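Nine-heme cytochrome c (PDB 1OFW) carries electrons through nine c-type hemes and may form part of a transmembrane redox complex that delivers them to the cytoplasm for sulfate reduction. Local coordinates at residues Pro135-Glu140 and Glu156-Glu161. Residues are numbered along the deposited sequence; the frame is centred on the assembly and turned at random.
Sequences PSMTPE and EALAAE
Met-137 and Leu-158 bring the two backbones closest, 6.7 Å from CA to CA, where the loop leading into helix 139-147 runs past one side of helix 152-164. From that helix Leu-158 reaches across and sets its CD2 methyl against the base of Met-137, with CD2 3.7 Å from the methionine CA and 3.9 Å from its CB. The other methyl, CD1, lies 4.0 Å from Met-137 CG, so the leucine fork touches both the backbone and the start of the side chain. The two side chains cross at about a right angle. With CG anti to the backbone N (chi1 179°), Met-137 then carries its sulfur end away from the helix toward Phe-17, Pro-32 and Met-142. The pair joins the lead-in of helix 139-147 to the next helix, 152-164, beside the N-terminal class III cytochrome c fold, with the Met-137 side chain about 10 Å from that of His-131, an axial ligand of heme 5; Val-15 of strand 13-16 also packs on Leu-158. Thr-138 stands at the N-cap of the first helix. One turn along from Leu-158, Glu-161 stretches out to the loop, its chain extended beyond CG. At the more exposed margin of the contact Ser-136 OG donates to Glu-161 OE2 in a hydrogen bond modelled at 2.4 Å, a length so short that its exact value is doubtful. Thr-134 touches the same glutamate side chain.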
loop_
_atom_site.group_PDB
_atom_site.type_symbol
_atom_site.label_atom_id
_atom_site.label_comp_id
_atom_site.label_asym_id
_atom_site.label_seq_id
_atom_site.Cartn_x
_atom_site.Cartn_y
_atom_site.Cartn_z
ATOM N N PRO A 135 13.186 16.898 6.918
ATOM C CA PRO A 135 13.763 18.065 6.241
ATOM C C PRO A 135 15.047 18.545 6.858
ATOM O O PRO A 135 15.797 19.287 6.235
ATOM C CB PRO A 135 12.708 19.157 6.459
ATOM C CG PRO A 135 11.432 18.389 6.585
ATOM C CD PRO A 135 11.809 17.169 7.391
ATOM N N SER A 136 15.373 18.133 8.067
ATOM C CA SER A 136 16.608 18.568 8.706
ATOM C C SER A 136 17.882 17.995 8.115
ATOM O O SER A 136 18.985 18.536 8.281
ATOM C CB SER A 136 16.526 18.174 10.192
ATOM O OG SER A 136 15.384 18.793 10.766
ATOM N N MET A 137 17.808 16.856 7.416
ATOM C CA MET A 137 19.030 16.320 6.805
ATOM C C MET A 137 19.662 17.321 5.860
ATOM O O MET A 137 18.948 17.896 5.044
ATOM C CB MET A 137 18.679 15.038 6.029
ATOM C CG MET A 137 19.901 14.447 5.342
ATOM S SD MET A 137 19.527 13.115 4.208
ATOM C CE MET A 137 18.688 13.933 2.888
ATOM N N THR A 138 20.962 17.557 5.911
ATOM C CA THR A 138 21.567 18.519 4.996
ATOM C C THR A 138 22.077 17.843 3.739
ATOM O O THR A 138 22.273 16.629 3.686
ATOM C CB THR A 138 22.810 19.185 5.648
ATOM O OG1 THR A 138 23.778 18.149 5.905
ATOM C CG2 THR A 138 22.506 19.830 6.985
ATOM N N PRO A 139 22.385 18.583 2.677
ATOM C CA PRO A 139 23.044 17.971 1.520
ATOM C C PRO A 139 24.388 17.342 1.828
ATOM O O PRO A 139 24.765 16.335 1.228
ATOM C CB PRO A 139 23.245 19.158 0.574
ATOM C CG PRO A 139 22.200 20.140 0.987
ATOM C CD PRO A 139 22.090 20.009 2.492
ATOM N N GLU A 140 25.154 17.882 2.779
ATOM C CA GLU A 140 26.384 17.215 3.203
ATOM C C GLU A 140 26.136 15.852 3.854
ATOM O O GLU A 140 26.866 14.877 3.592
ATOM C CB GLU A 140 27.126 18.177 4.155
ATOM C CG GLU A 140 27.059 19.621 3.636
ATOM C CD GLU A 140 25.896 20.465 4.102
ATOM O OE1 GLU A 140 25.745 20.802 5.304
ATOM O OE2 GLU A 140 25.058 20.861 3.277
ATOM N N GLU A 156 21.353 7.613 13.154
ATOM C CA GLU A 156 20.258 7.360 14.110
ATOM C C GLU A 156 19.538 8.630 14.525
ATOM O O GLU A 156 18.316 8.616 14.776
ATOM C CB GLU A 156 20.835 6.618 15.331
ATOM C CG GLU A 156 21.319 5.234 14.928
ATOM C CD GLU A 156 21.972 4.445 16.041
ATOM O OE1 GLU A 156 22.864 5.006 16.717
ATOM O OE2 GLU A 156 21.580 3.265 16.205
ATOM N N ALA A 157 20.249 9.750 14.608
ATOM C CA ALA A 157 19.600 10.984 15.000
ATOM C C ALA A 157 18.606 11.419 13.905
ATOM O O ALA A 157 17.507 11.818 14.263
ATOM C CB ALA A 157 20.565 12.124 15.289
ATOM N N LEU A 158 19.030 11.306 12.654
ATOM C CA LEU A 158 18.137 11.651 11.532
ATOM C C LEU A 158 16.926 10.715 11.522
ATOM O O LEU A 158 15.797 11.159 11.320
ATOM C CB LEU A 158 18.873 11.559 10.199
ATOM C CG LEU A 158 19.883 12.691 9.889
ATOM C CD1 LEU A 158 20.674 12.320 8.650
ATOM C CD2 LEU A 158 19.178 14.019 9.731
ATOM N N ALA A 159 17.175 9.424 11.738
ATOM C CA ALA A 159 16.089 8.454 11.742
ATOM C C ALA A 159 15.118 8.748 12.874
ATOM O O ALA A 159 13.892 8.727 12.735
ATOM C CB ALA A 159 16.662 7.052 11.886
ATOM N N ALA A 160 15.655 9.048 14.068
ATOM C CA ALA A 160 14.756 9.309 15.191
ATOM C C ALA A 160 13.956 10.569 15.009
ATOM O O ALA A 160 12.774 10.654 15.350
ATOM C CB ALA A 160 15.582 9.397 16.469
ATOM N N GLU A 161 14.567 11.610 14.480
ATOM C CA GLU A 161 13.864 12.859 14.220
ATOM C C GLU A 161 12.725 12.614 13.247
ATOM O O GLU A 161 11.596 13.067 13.389
ATOM C CB GLU A 161 14.841 13.915 13.703
ATOM C CG GLU A 161 14.141 15.184 13.280
ATOM C CD GLU A 161 15.133 16.268 12.878
ATOM O OE1 GLU A 161 16.345 16.003 12.806
ATOM O OE2 GLU A 161 14.666 17.399 12.636
#